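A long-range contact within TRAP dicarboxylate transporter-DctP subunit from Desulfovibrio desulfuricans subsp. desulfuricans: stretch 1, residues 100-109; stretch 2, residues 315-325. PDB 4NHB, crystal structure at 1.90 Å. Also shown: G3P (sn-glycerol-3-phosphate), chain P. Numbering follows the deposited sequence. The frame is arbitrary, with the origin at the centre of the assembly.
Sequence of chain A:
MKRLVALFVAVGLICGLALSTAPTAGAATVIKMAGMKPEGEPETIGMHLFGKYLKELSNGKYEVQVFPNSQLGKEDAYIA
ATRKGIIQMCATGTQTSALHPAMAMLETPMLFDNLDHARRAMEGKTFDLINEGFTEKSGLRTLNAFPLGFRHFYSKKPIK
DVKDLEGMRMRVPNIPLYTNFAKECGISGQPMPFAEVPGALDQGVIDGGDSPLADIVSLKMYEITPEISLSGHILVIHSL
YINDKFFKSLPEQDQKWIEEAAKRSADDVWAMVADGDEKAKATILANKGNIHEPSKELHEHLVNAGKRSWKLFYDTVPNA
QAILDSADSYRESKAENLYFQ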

# COMPACT_ATOMS: atom_id res chain seq x y z
N HIS A 100 7.84 -12.94 2.75
CA HIS A 100 8.01 -12.78 4.18
C HIS A 100 6.65 -12.49 4.76
O HIS A 100 6.15 -11.36 4.70
CB HIS A 100 9.03 -11.67 4.49
CG HIS A 100 9.26 -11.44 5.95
ND1 HIS A 100 9.69 -12.43 6.80
CD2 HIS A 100 9.11 -10.33 6.71
CE1 HIS A 100 9.82 -11.93 8.02
NE2 HIS A 100 9.47 -10.66 7.99
N PRO A 101 6.01 -13.53 5.29
CA PRO A 101 4.63 -13.39 5.75
C PRO A 101 4.36 -12.19 6.65
O PRO A 101 3.26 -11.65 6.55
CB PRO A 101 4.38 -14.72 6.47
CG PRO A 101 5.19 -15.70 5.65
CD PRO A 101 6.41 -14.95 5.18
N ALA A 102 5.31 -11.77 7.47
CA ALA A 102 5.03 -10.72 8.43
C ALA A 102 4.71 -9.40 7.70
O ALA A 102 3.95 -8.57 8.23
CB ALA A 102 6.20 -10.51 9.39
N MET A 103 5.24 -9.24 6.49
CA MET A 103 4.98 -8.01 5.70
C MET A 103 3.49 -7.78 5.52
O MET A 103 3.03 -6.63 5.43
CB MET A 103 5.67 -8.06 4.35
CG MET A 103 7.16 -8.19 4.41
SD MET A 103 7.94 -6.87 5.34
CE MET A 103 8.62 -5.82 4.07
N ALA A 104 2.72 -8.87 5.46
CA ALA A 104 1.26 -8.76 5.37
C ALA A 104 0.71 -7.92 6.50
O ALA A 104 -0.27 -7.21 6.33
CB ALA A 104 0.60 -10.13 5.38
N MET A 105 1.33 -8.01 7.67
CA MET A 105 0.82 -7.31 8.85
C MET A 105 0.95 -5.78 8.80
O MET A 105 0.35 -5.11 9.64
CB MET A 105 1.46 -7.88 10.11
CG MET A 105 1.12 -9.36 10.30
SD MET A 105 1.51 -10.02 11.94
CE MET A 105 0.10 -9.49 12.84
N LEU A 106 1.68 -5.25 7.82
CA LEU A 106 1.68 -3.81 7.53
C LEU A 106 0.25 -3.32 7.28
O LEU A 106 -0.08 -2.17 7.56
CB LEU A 106 2.58 -3.47 6.33
CG LEU A 106 4.11 -3.62 6.57
CD1 LEU A 106 4.97 -3.62 5.28
CD2 LEU A 106 4.63 -2.55 7.47
N GLU A 107 -0.60 -4.22 6.75
CA GLU A 107 -2.00 -3.90 6.45
C GLU A 107 -3.02 -4.75 7.25
O GLU A 107 -4.08 -5.08 6.76
CB GLU A 107 -2.22 -4.02 4.92
CG GLU A 107 -1.40 -3.02 4.14
CD GLU A 107 -1.60 -3.05 2.63
OE1 GLU A 107 -2.09 -4.06 2.09
OE2 GLU A 107 -1.23 -2.02 1.98
N THR A 108 -2.68 -5.07 8.50
CA THR A 108 -3.56 -5.81 9.43
C THR A 108 -4.91 -5.15 9.49
O THR A 108 -5.02 -3.95 9.82
CB THR A 108 -2.95 -5.83 10.86
OG1 THR A 108 -1.69 -6.47 10.84
CG2 THR A 108 -3.86 -6.52 11.88
N PRO A 109 -5.97 -5.89 9.12
CA PRO A 109 -7.27 -5.22 9.13
C PRO A 109 -7.66 -4.78 10.54
O PRO A 109 -7.35 -5.47 11.49
CB PRO A 109 -8.21 -6.30 8.59
CG PRO A 109 -7.34 -7.18 7.74
CD PRO A 109 -6.02 -7.19 8.43
O1 G3P P . -0.30 -3.03 -0.39
C1 G3P P . -1.12 -3.88 -1.15
C2 G3P P . -2.04 -3.04 -2.05
O2 G3P P . -1.26 -2.24 -2.89
C3 G3P P . -2.92 -3.99 -2.90
O1P G3P P . -4.09 -3.33 -3.24
O4P G3P P . -3.15 -1.60 -4.67
O2P G3P P . -3.87 -3.80 -5.71
O3P G3P P . -5.60 -2.17 -4.95
P G3P P . -4.18 -2.69 -4.74
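Stretch 2, residues 315-325: DTVPNAQAILD

Stretch 2 enters as the end of a helix, with Thr316 still helical and Val317 the first residue to leave helical phi/psi (-115/115). A type I beta turn from Val317 to Ala320, closed by Ala320 N to Val317 O at 3.2 Å, then turns the chain into a second helix beginning at Ala320. Asn319 holds the N-cap position, but its side chain makes no capping bond; its carbonyl O accepts from Ile323 N at 3.2 Å. The register runs in the same sense along both stretches: Ala102 CA lies 5.5 Å from Val317 CA, and Met105 CA lies 8.0 Å from Ile323 CA. The wider second spacing leaves room for side chains between the backbones.

Apolar packing accounts for most of the contact, which buries 359 Å² in total. Met105 contributes the largest share, 99 Å². With chi angles of -62°, -167° and 82°, it places SD 4.1 Å from Val317 CG1, 4.1 Å from Ala320 CB and 3.9 Å from Ile323 CD1, while its CE reaches Leu324 CD2 at 3.6 Å. The thioether thus touches both the turn and the helix that follows. Val317, chi1 -175°, sets CG1 3.7 Å from Ala102 CB and CG2 4.0 Å from Pro101 CB. Ala102 CB also meets Ile323 CD1 at 4.2 Å, and Thr108 CG2 approaches Leu324 CD2 at 4.1 Å.

No direct hydrogen bond crosses between the stretches. The polar link is a water that donates to Pro101 O at 2.6 Å and to Thr316 OG1 at 3.0 Å, beside the van der Waals approach of Pro101 CB to Thr316 O at 3.6 Å. Within stretch 1, Thr108 OG1 donates to Met105 O at 2.7 Å; the CG2 of the same residue is the atom that approaches Leu324.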

# COMPACT_ATOMS: atom_id res chain seq x y z
N ASP A 315 -1.38 -18.01 12.10
CA ASP A 315 -1.00 -19.22 11.37
C ASP A 315 0.33 -19.04 10.65
O ASP A 315 1.15 -19.95 10.63
CB ASP A 315 -2.03 -19.56 10.31
CG ASP A 315 -3.31 -20.15 10.88
OD1 ASP A 315 -3.42 -20.41 12.10
OD2 ASP A 315 -4.23 -20.33 10.08
N THR A 316 0.53 -17.87 10.04
CA THR A 316 1.67 -17.67 9.13
C THR A 316 2.88 -16.89 9.68
O THR A 316 3.99 -17.03 9.16
CB THR A 316 1.24 -16.94 7.84
OG1 THR A 316 0.55 -15.72 8.16
CG2 THR A 316 0.34 -17.85 6.97
N VAL A 317 2.66 -16.07 10.70
CA VAL A 317 3.72 -15.21 11.23
C VAL A 317 4.08 -15.60 12.66
O VAL A 317 3.24 -15.47 13.56
CB VAL A 317 3.28 -13.74 11.27
CG1 VAL A 317 4.45 -12.83 11.71
CG2 VAL A 317 2.76 -13.32 9.90
N PRO A 318 5.33 -16.09 12.86
CA PRO A 318 5.83 -16.60 14.14
C PRO A 318 5.64 -15.61 15.28
O PRO A 318 5.16 -15.99 16.35
CB PRO A 318 7.31 -16.84 13.86
CG PRO A 318 7.36 -17.20 12.41
CD PRO A 318 6.31 -16.31 11.78
N ASN A 319 5.97 -14.35 15.03
CA ASN A 319 5.88 -13.32 16.06
C ASN A 319 4.65 -12.42 15.91
O ASN A 319 4.72 -11.25 16.18
CB ASN A 319 7.18 -12.48 16.10
CG ASN A 319 7.42 -11.67 14.81
OD1 ASN A 319 6.94 -12.03 13.73
ND2 ASN A 319 8.17 -10.57 14.92
N ALA A 320 3.51 -12.98 15.48
CA ALA A 320 2.31 -12.17 15.23
C ALA A 320 1.84 -11.45 16.49
O ALA A 320 1.55 -10.24 16.46
CB ALA A 320 1.17 -13.04 14.66
N GLN A 321 1.75 -12.17 17.60
CA GLN A 321 1.27 -11.53 18.83
C GLN A 321 2.11 -10.32 19.23
O GLN A 321 1.57 -9.33 19.75
CB GLN A 321 1.22 -12.51 20.00
CG GLN A 321 0.43 -11.95 21.19
CD GLN A 321 -0.97 -11.53 20.80
OE1 GLN A 321 -1.77 -12.34 20.33
NE2 GLN A 321 -1.28 -10.25 20.98
N ALA A 322 3.41 -10.39 19.01
CA ALA A 322 4.29 -9.31 19.45
C ALA A 322 4.05 -8.11 18.55
O ALA A 322 4.02 -6.96 18.99
CB ALA A 322 5.75 -9.74 19.37
N ILE A 323 3.88 -8.40 17.26
CA ILE A 323 3.64 -7.35 16.30
C ILE A 323 2.36 -6.63 16.66
O ILE A 323 2.33 -5.41 16.73
CB ILE A 323 3.63 -7.93 14.85
CG1 ILE A 323 5.05 -8.39 14.49
CG2 ILE A 323 3.15 -6.87 13.82
CD1 ILE A 323 5.13 -9.20 13.25
N LEU A 324 1.28 -7.39 16.89
CA LEU A 324 -0.01 -6.82 17.25
C LEU A 324 0.12 -5.99 18.53
O LEU A 324 -0.38 -4.86 18.63
CB LEU A 324 -1.02 -7.95 17.46
CG LEU A 324 -1.39 -8.80 16.24
CD1 LEU A 324 -2.27 -9.95 16.65
CD2 LEU A 324 -2.10 -7.96 15.24
N ASP A 325 0.79 -6.57 19.52
CA ASP A 325 1.02 -5.90 20.79
C ASP A 325 1.73 -4.55 20.61
O ASP A 325 1.39 -3.57 21.30
CB ASP A 325 1.86 -6.77 21.73
CG ASP A 325 1.08 -7.90 22.37
OD1 ASP A 325 -0.17 -7.91 22.33
OD2 ASP A 325 1.73 -8.79 22.94
O HOH W 1 1.22 -13.27 6.53